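PDB 2EO0: hypothetical protein ST1444 from Sulfolobus tokodaii, which probably resolves Holliday junctions as a magnesium-dependent, structure-specific endonuclease, cutting four-way DNA by paired nicks in opposing strands during genetic recombination. Local coordinates for residues A48-L56 / V135-L143; K67-A75 / Y115-E123. All coordinates share one frame; numbering follows the deposited sequence.

Interaction 1. Residues A48-L56 / V135-L143; sequences ALKSGVIIL and VESKISRTL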
loop_
_atom_site.group_PDB
_atom_site.type_symbol
_atom_site.label_atom_id
_atom_site.label_comp_id
_atom_site.label_asym_id
_atom_site.label_seq_id
_atom_site.Cartn_x
_atom_site.Cartn_y
_atom_site.Cartn_z
ATOM N N ALA A 48 -0.697 -1.962 4.904
ATOM C CA ALA A 48 -0.285 -3.361 4.872
ATOM C C ALA A 48 -0.869 -4.116 3.666
ATOM O O ALA A 48 -2.081 -4.125 3.458
ATOM C CB ALA A 48 -0.704 -4.036 6.193
ATOM N N LEU A 49 0.011 -4.755 2.889
ATOM C CA LEU A 49 -0.399 -5.500 1.705
ATOM C C LEU A 49 -0.046 -6.978 1.805
ATOM O O LEU A 49 0.998 -7.363 2.345
ATOM C CB LEU A 49 0.285 -4.928 0.451
ATOM C CG LEU A 49 0.537 -3.419 0.465
ATOM C CD1 LEU A 49 1.694 -3.084 -0.491
ATOM C CD2 LEU A 49 -0.743 -2.686 0.106
ATOM N N LYS A 50 -0.934 -7.803 1.280
ATOM C CA LYS A 50 -0.691 -9.215 1.284
ATOM C C LYS A 50 -1.585 -9.897 0.274
ATOM O O LYS A 50 -2.811 -9.783 0.336
ATOM C CB LYS A 50 -0.928 -9.828 2.674
ATOM C CG LYS A 50 -0.597 -11.332 2.698
ATOM C CD LYS A 50 -0.703 -11.969 4.092
ATOM C CE LYS A 50 -0.340 -13.466 4.017
ATOM N NZ LYS A 50 -0.311 -14.143 5.353
ATOM N N SER A 51 -0.960 -10.593 -0.667
ATOM C CA SER A 51 -1.702 -11.334 -1.677
ATOM C C SER A 51 -2.758 -10.524 -2.432
ATOM O O SER A 51 -3.821 -11.020 -2.729
ATOM C CB SER A 51 -2.351 -12.548 -1.004
ATOM O OG SER A 51 -1.426 -13.198 -0.121
ATOM N N GLY A 52 -2.462 -9.277 -2.777
ATOM C CA GLY A 52 -3.458 -8.504 -3.489
ATOM C C GLY A 52 -4.487 -7.788 -2.613
ATOM O O GLY A 52 -5.296 -7.014 -3.146
ATOM N N VAL A 53 -4.504 -8.034 -1.298
ATOM C CA VAL A 53 -5.458 -7.328 -0.436
ATOM C C VAL A 53 -4.760 -6.150 0.252
ATOM O O VAL A 53 -3.620 -6.253 0.711
ATOM C CB VAL A 53 -6.111 -8.275 0.620
ATOM C CG1 VAL A 53 -6.939 -7.465 1.635
ATOM C CG2 VAL A 53 -7.029 -9.269 -0.080
ATOM N N ILE A 54 -5.447 -5.019 0.286
ATOM C CA ILE A 54 -4.919 -3.786 0.864
ATOM C C ILE A 54 -5.599 -3.469 2.183
ATOM O O ILE A 54 -6.833 -3.345 2.229
ATOM C CB ILE A 54 -5.221 -2.559 -0.055
ATOM C CG1 ILE A 54 -4.667 -2.772 -1.470
ATOM C CG2 ILE A 54 -4.683 -1.281 0.574
ATOM C CD1 ILE A 54 -5.197 -1.692 -2.490
ATOM N N ILE A 55 -4.826 -3.332 3.256
ATOM C CA ILE A 55 -5.441 -2.956 4.522
ATOM C C ILE A 55 -4.778 -1.708 5.086
ATOM O O ILE A 55 -3.547 -1.608 5.224
ATOM C CB ILE A 55 -5.451 -4.109 5.558
ATOM C CG1 ILE A 55 -4.040 -4.599 5.818
ATOM C CG2 ILE A 55 -6.315 -5.294 5.022
ATOM C CD1 ILE A 55 -3.997 -5.725 6.836
ATOM N N LEU A 56 -5.619 -0.724 5.362
ATOM C CA LEU A 56 -5.157 0.539 5.874
ATOM C C LEU A 56 -5.490 0.643 7.362
ATOM O O LEU A 56 -6.598 0.280 7.794
ATOM C CB LEU A 56 -5.828 1.648 5.067
ATOM C CG LEU A 56 -5.660 1.494 3.539
ATOM C CD1 LEU A 56 -6.451 2.564 2.790
ATOM C CD2 LEU A 56 -4.186 1.585 3.195
ATOM N N VAL A 135 -8.400 -10.688 7.516
ATOM C CA VAL A 135 -7.680 -10.397 6.293
ATOM C C VAL A 135 -7.490 -11.679 5.478
ATOM O O VAL A 135 -7.664 -11.668 4.267
ATOM C CB VAL A 135 -6.291 -9.768 6.573
ATOM C CG1 VAL A 135 -5.568 -9.530 5.260
ATOM C CG2 VAL A 135 -6.451 -8.448 7.325
ATOM N N GLU A 136 -7.139 -12.775 6.146
ATOM C CA GLU A 136 -6.950 -14.051 5.464
ATOM C C GLU A 136 -8.190 -14.525 4.727
ATOM O O GLU A 136 -8.077 -15.074 3.627
ATOM C CB GLU A 136 -6.535 -15.147 6.445
ATOM C CG GLU A 136 -5.088 -15.081 6.889
ATOM C CD GLU A 136 -4.136 -14.999 5.705
ATOM O OE1 GLU A 136 -4.486 -15.547 4.632
ATOM O OE2 GLU A 136 -3.046 -14.401 5.855
ATOM N N SER A 137 -9.366 -14.321 5.319
ATOM C CA SER A 137 -10.604 -14.754 4.695
ATOM C C SER A 137 -10.919 -13.918 3.467
ATOM O O SER A 137 -11.652 -14.360 2.583
ATOM C CB SER A 137 -11.777 -14.705 5.691
ATOM O OG SER A 137 -12.278 -13.389 5.874
ATOM N N LYS A 138 -10.362 -12.708 3.410
ATOM C CA LYS A 138 -10.575 -11.829 2.264
ATOM C C LYS A 138 -9.659 -12.241 1.132
ATOM O O LYS A 138 -9.969 -12.035 -0.042
ATOM C CB LYS A 138 -10.348 -10.363 2.648
ATOM C CG LYS A 138 -11.556 -9.766 3.378
ATOM C CD LYS A 138 -11.560 -8.241 3.328
ATOM C CE LYS A 138 -11.576 -7.706 1.877
ATOM N NZ LYS A 138 -11.497 -6.215 1.808
ATOM N N ILE A 139 -8.525 -12.826 1.493
ATOM C CA ILE A 139 -7.591 -13.329 0.508
ATOM C C ILE A 139 -8.257 -14.529 -0.123
ATOM O O ILE A 139 -8.317 -14.649 -1.339
ATOM C CB ILE A 139 -6.297 -13.791 1.155
ATOM C CG1 ILE A 139 -5.515 -12.561 1.640
ATOM C CG2 ILE A 139 -5.512 -14.672 0.173
ATOM C CD1 ILE A 139 -4.243 -12.873 2.384
ATOM N N SER A 140 -8.782 -15.413 0.720
ATOM C CA SER A 140 -9.449 -16.617 0.238
ATOM C C SER A 140 -10.594 -16.252 -0.687
ATOM O O SER A 140 -10.796 -16.899 -1.712
ATOM C CB SER A 140 -9.981 -17.438 1.412
ATOM O OG SER A 140 -8.922 -17.923 2.213
ATOM N N ARG A 141 -11.348 -15.223 -0.313
ATOM C CA ARG A 141 -12.470 -14.753 -1.113
ATOM C C ARG A 141 -11.978 -14.464 -2.538
ATOM O O ARG A 141 -12.592 -14.844 -3.544
ATOM C CB ARG A 141 -13.032 -13.477 -0.482
ATOM C CG ARG A 141 -14.105 -12.785 -1.307
ATOM C CD ARG A 141 -14.589 -11.512 -0.641
ATOM N NE ARG A 141 -15.164 -11.777 0.675
ATOM C CZ ARG A 141 -15.953 -10.930 1.336
ATOM N NH1 ARG A 141 -16.267 -9.756 0.802
ATOM N NH2 ARG A 141 -16.436 -11.263 2.532
ATOM N N THR A 142 -10.846 -13.788 -2.602
ATOM C CA THR A 142 -10.233 -13.416 -3.861
ATOM C C THR A 142 -9.912 -14.614 -4.756
ATOM O O THR A 142 -10.059 -14.533 -5.974
ATOM C CB THR A 142 -8.940 -12.606 -3.582
ATOM O OG1 THR A 142 -9.292 -11.352 -2.975
ATOM C CG2 THR A 142 -8.171 -12.367 -4.860
ATOM N N LEU A 143 -9.493 -15.718 -4.139
ATOM C CA LEU A 143 -9.117 -16.948 -4.844
ATOM C C LEU A 143 -10.277 -17.948 -5.065
ATOM O O LEU A 143 -10.138 -18.930 -5.816
ATOM C CB LEU A 143 -8.003 -17.655 -4.062
ATOM C CG LEU A 143 -6.786 -16.855 -3.573
ATOM C CD1 LEU A 143 -6.099 -17.610 -2.447
ATOM C CD2 LEU A 143 -5.818 -16.610 -4.715
#
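Val-53 opens the second strand of a beta hairpin and lays its methyls against Val-135 and Ile-139 in residues 135-143 of helix 128-143, a segment nearly antiparallel to strand 53-56 at an axis angle of 153°. The hairpin, closed by a type I' turn from Lys-50 to Val-53, belongs to the central mixed sheet of this resolvase of the PDDEXK clan. Val-53 divides its contacts between two branches. CG1, anti to the backbone N (chi1 171°), faces Val-135 CG1 at 4.4 Å, while CG2 lies 4.0 Å from Ile-139 CG1 and also approaches the backbone oxygen of Lys-138. Val-135 turns its other methyl to Ile-55, two residues on from Val-53: CG2 of Val-135 meets CD1 of Ile-55 tip to tip at 3.7 Å. Phe-27 touches both of these side chains. Ile-139 reaches the turn, its CD1 lying 3.8 Å from Ser-51 OG, and the extended chain of Lys-50 crosses it at about a right angle, Lys-50 CG 4.0 Å from Ile-139 CD1. Beyond this apolar patch Lys-50 NZ also donates to the backbone oxygen of Lys-25; Arg-84 of the second subunit brings a like charge close. Glu-136 points its CB off the hairpin, but a bend at chi2 (-52°) returns the carboxylate, and in the resulting salt bridge NZ of Lys-50 meets OE2 of Glu-136 nearly along its C-O bond at 2.8 Å.

Interaction 2. Residues K67-A75 / Y115-E123; sequences KIYIEKEQA and YAIDLETVE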
loop_
_atom_site.group_PDB
_atom_site.type_symbol
_atom_site.label_atom_id
_atom_site.label_comp_id
_atom_site.label_asym_id
_atom_site.label_seq_id
_atom_site.Cartn_x
_atom_site.Cartn_y
_atom_site.Cartn_z
ATOM N N LYS A 67 -16.390 7.473 24.780
ATOM C CA LYS A 67 -16.337 7.853 23.344
ATOM C C LYS A 67 -14.971 8.280 22.829
ATOM O O LYS A 67 -14.301 9.129 23.425
ATOM C CB LYS A 67 -17.331 8.976 23.051
ATOM C CG LYS A 67 -18.774 8.507 22.885
ATOM C CD LYS A 67 -19.754 9.663 22.611
ATOM C CE LYS A 67 -19.594 10.248 21.209
ATOM N NZ LYS A 67 -20.670 11.245 20.851
ATOM N N ILE A 68 -14.571 7.679 21.712
ATOM C CA ILE A 68 -13.316 8.008 21.047
ATOM C C ILE A 68 -13.691 8.951 19.915
ATOM O O ILE A 68 -14.537 8.622 19.083
ATOM C CB ILE A 68 -12.655 6.790 20.397
ATOM C CG1 ILE A 68 -12.471 5.682 21.431
ATOM C CG2 ILE A 68 -11.333 7.208 19.771
ATOM C CD1 ILE A 68 -11.861 4.402 20.862
ATOM N N TYR A 69 -13.043 10.107 19.874
ATOM C CA TYR A 69 -13.327 11.107 18.864
ATOM C C TYR A 69 -12.216 11.243 17.854
ATOM O O TYR A 69 -11.045 11.261 18.206
ATOM C CB TYR A 69 -13.544 12.464 19.536
ATOM C CG TYR A 69 -14.901 12.615 20.180
ATOM C CD1 TYR A 69 -16.022 12.947 19.415
ATOM C CD2 TYR A 69 -15.073 12.421 21.551
ATOM C CE1 TYR A 69 -17.291 13.083 20.001
ATOM C CE2 TYR A 69 -16.337 12.553 22.150
ATOM C CZ TYR A 69 -17.440 12.884 21.367
ATOM O OH TYR A 69 -18.688 13.028 21.942
ATOM N N ILE A 70 -12.588 11.336 16.586
ATOM C CA ILE A 70 -11.607 11.543 15.542
ATOM C C ILE A 70 -12.059 12.766 14.752
ATOM O O ILE A 70 -13.213 12.866 14.351
ATOM C CB ILE A 70 -11.502 10.328 14.642
ATOM C CG1 ILE A 70 -10.447 10.575 13.564
ATOM C CG2 ILE A 70 -12.855 10.028 14.046
ATOM C CD1 ILE A 70 -10.045 9.336 12.810
ATOM N N GLU A 71 -11.137 13.706 14.575
ATOM C CA GLU A 71 -11.373 14.970 13.874
ATOM C C GLU A 71 -11.885 14.827 12.442
ATOM O O GLU A 71 -11.352 14.051 11.634
ATOM C CB GLU A 71 -10.085 15.796 13.905
ATOM C CG GLU A 71 -10.218 17.241 13.461
ATOM C CD GLU A 71 -10.115 17.399 11.966
ATOM O OE1 GLU A 71 -9.164 16.851 11.377
ATOM O OE2 GLU A 71 -10.973 18.080 11.379
ATOM N N LYS A 72 -12.917 15.610 12.147
ATOM C CA LYS A 72 -13.596 15.624 10.858
ATOM C C LYS A 72 -12.723 15.602 9.596
ATOM O O LYS A 72 -12.832 14.683 8.767
ATOM C CB LYS A 72 -14.524 16.834 10.821
ATOM C CG LYS A 72 -15.278 17.056 9.536
ATOM C CD LYS A 72 -15.840 18.472 9.519
ATOM C CE LYS A 72 -16.695 18.741 8.281
ATOM N NZ LYS A 72 -15.921 18.626 6.997
ATOM N N GLU A 73 -11.876 16.619 9.447
ATOM C CA GLU A 73 -11.017 16.743 8.284
ATOM C C GLU A 73 -10.021 15.608 8.147
ATOM O O GLU A 73 -9.731 15.171 7.037
ATOM C CB GLU A 73 -10.291 18.093 8.302
ATOM C CG GLU A 73 -11.086 19.207 7.611
ATOM C CD GLU A 73 -10.490 20.608 7.780
ATOM O OE1 GLU A 73 -9.247 20.779 7.831
ATOM O OE2 GLU A 73 -11.292 21.558 7.833
ATOM N N GLN A 74 -9.498 15.130 9.272
ATOM C CA GLN A 74 -8.558 14.028 9.254
ATOM C C GLN A 74 -9.268 12.730 8.877
ATOM O O GLN A 74 -8.725 11.910 8.138
ATOM C CB GLN A 74 -7.888 13.871 10.620
ATOM C CG GLN A 74 -7.260 12.484 10.847
ATOM C CD GLN A 74 -6.416 12.431 12.102
ATOM O OE1 GLN A 74 -6.759 11.766 13.075
ATOM N NE2 GLN A 74 -5.303 13.143 12.083
ATOM N N ALA A 75 -10.485 12.548 9.376
ATOM C CA ALA A 75 -11.237 11.341 9.091
ATOM C C ALA A 75 -11.673 11.303 7.645
ATOM O O ALA A 75 -11.625 10.258 7.003
ATOM C CB ALA A 75 -12.451 11.239 9.997
ATOM N N TYR A 115 -16.129 12.533 14.120
ATOM C CA TYR A 115 -16.552 11.156 14.098
ATOM C C TYR A 115 -16.182 10.519 15.403
ATOM O O TYR A 115 -15.166 10.867 16.011
ATOM C CB TYR A 115 -15.889 10.439 12.931
ATOM C CG TYR A 115 -16.320 10.998 11.593
ATOM C CD1 TYR A 115 -17.414 10.483 10.926
ATOM C CD2 TYR A 115 -15.679 12.101 11.042
ATOM C CE1 TYR A 115 -17.864 11.062 9.741
ATOM C CE2 TYR A 115 -16.113 12.672 9.889
ATOM C CZ TYR A 115 -17.205 12.161 9.233
ATOM O OH TYR A 115 -17.652 12.766 8.068
ATOM N N ALA A 116 -17.021 9.587 15.844
ATOM C CA ALA A 116 -16.781 8.925 17.106
ATOM C C ALA A 116 -17.386 7.553 17.192
ATOM O O ALA A 116 -18.253 7.168 16.405
ATOM C CB ALA A 116 -17.293 9.783 18.254
ATOM N N ILE A 117 -16.892 6.827 18.181
ATOM C CA ILE A 117 -17.311 5.475 18.450
ATOM C C ILE A 117 -17.178 5.354 19.970
ATOM O O ILE A 117 -16.243 5.915 20.573
ATOM C CB ILE A 117 -16.373 4.466 17.692
ATOM C CG1 ILE A 117 -16.818 3.026 17.944
ATOM C CG2 ILE A 117 -14.900 4.692 18.065
ATOM C CD1 ILE A 117 -18.004 2.592 17.061
ATOM N N ASP A 118 -18.134 4.674 20.596
ATOM C CA ASP A 118 -18.111 4.483 22.047
ATOM C C ASP A 118 -17.003 3.483 22.427
ATOM O O ASP A 118 -16.792 2.500 21.712
ATOM C CB ASP A 118 -19.489 3.999 22.496
ATOM C CG ASP A 118 -19.936 2.767 21.749
ATOM O OD1 ASP A 118 -19.818 1.666 22.327
ATOM O OD2 ASP A 118 -20.387 2.884 20.577
ATOM N N LEU A 119 -16.293 3.722 23.532
ATOM C CA LEU A 119 -15.215 2.808 23.908
ATOM C C LEU A 119 -15.720 1.397 24.112
ATOM O O LEU A 119 -14.960 0.436 24.061
ATOM C CB LEU A 119 -14.437 3.282 25.154
ATOM C CG LEU A 119 -14.759 3.031 26.635
ATOM C CD1 LEU A 119 -15.007 1.569 26.896
ATOM C CD2 LEU A 119 -13.586 3.495 27.506
ATOM N N GLU A 120 -17.015 1.270 24.327
ATOM C CA GLU A 120 -17.617 -0.034 24.519
ATOM C C GLU A 120 -17.360 -0.880 23.278
ATOM O O GLU A 120 -16.887 -2.023 23.363
ATOM C CB GLU A 120 -19.132 0.105 24.723
ATOM C CG GLU A 120 -19.527 0.960 25.922
ATOM C CD GLU A 120 -18.742 2.278 26.013
ATOM O OE1 GLU A 120 -18.938 3.172 25.164
ATOM O OE2 GLU A 120 -17.919 2.412 26.943
ATOM N N THR A 121 -17.671 -0.302 22.125
ATOM C CA THR A 121 -17.535 -0.995 20.852
ATOM C C THR A 121 -16.105 -1.423 20.561
ATOM O O THR A 121 -15.850 -2.549 20.136
ATOM C CB THR A 121 -18.050 -0.096 19.749
ATOM O OG1 THR A 121 -19.280 0.486 20.195
ATOM C CG2 THR A 121 -18.283 -0.886 18.456
ATOM N N VAL A 122 -15.178 -0.512 20.804
ATOM C CA VAL A 122 -13.763 -0.765 20.598
ATOM C C VAL A 122 -13.290 -1.917 21.488
ATOM O O VAL A 122 -12.534 -2.788 21.057
ATOM C CB VAL A 122 -12.967 0.523 20.912
ATOM C CG1 VAL A 122 -11.467 0.254 20.935
ATOM C CG2 VAL A 122 -13.325 1.592 19.886
ATOM N N GLU A 123 -13.741 -1.930 22.733
ATOM C CA GLU A 123 -13.318 -2.985 23.637
ATOM C C GLU A 123 -13.744 -4.333 23.094
ATOM O O GLU A 123 -13.026 -5.319 23.232
ATOM C CB GLU A 123 -13.922 -2.785 25.021
ATOM C CG GLU A 123 -13.618 -1.451 25.642
ATOM C CD GLU A 123 -14.054 -1.389 27.078
ATOM O OE1 GLU A 123 -15.195 -1.812 27.375
ATOM O OE2 GLU A 123 -13.255 -0.914 27.905
#
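Tyr-115 and Ile-70 form one end of an antiparallel strand pair, 68-70 against 115-117, in the small three-stranded sheet of this resolvase; each strand leads directly into a helix. Four backbone hydrogen bonds join the strands, two at each hydrogen-bonded pair: Ile-68 with Ile-117 and Ile-70 with Tyr-115. The bond from Ile-68 N to Ile-117 O is 2.7 Å long and almost straight (174°). Between these pairs Ala-116 CA sends a CA-H...O contact to Ile-68 O at 3.0 Å.

Apolar contacts lie on both faces. Tyr-69 CD1 rests 3.6 Å from Ala-116 CB on one. On the other, Ile-68 extends CD1 to meet Val-122 CG2 tip to tip, and both side chains also touch Val-93 of the central sheet. CG of Tyr-115 lies opposite the carbonyl carbon, beside the backbone N (chi1 -64°), which carries the ring alongside the first turn of helix 72-85: Tyr-115 CD2 is 3.5 Å from Ala-75 CB. Its hydroxyl hydrogen-bonds to Glu-76, and its ring makes a cation-pi contact with Arg-79. A leucine in place of Tyr-115 would probably leave Glu-76 without that hydroxyl and Arg-79 without the ring.

Capping bonds start both helices, every amide lying well out of the carboxylate plane. Asp-118 OD1 accepts from one, Thr-121 N; Glu-71 takes two, Gln-74 N 2.7 Å from Glu-71 OE1 and Glu-73 N 2.6 Å from Glu-71 OE2.

How the interactions relate
Interactions 1 and 2 lie on opposite sides of the chain's centre, their centres about 25 Å apart, and do not touch. Both are partly buried, but 48-56 with 135-143 joins the central sheet to the C-terminal helix through side chains, without backbone hydrogen bonds between the segments, and has a charged pair at its margin, close to the second subunit. In 67-75 with 115-123 four backbone hydrogen bonds join the strands, with apolar side chains on both faces; Glu-71 and Asp-118 cap helices within their own segments rather than pairing across. Strand 53-61, which begins in interaction 1, is followed in the chain by strand 68-70 of interaction 2 and carries Glu-58, a probable magnesium ligand, whose side chain is about 5 Å from that of Ile-70.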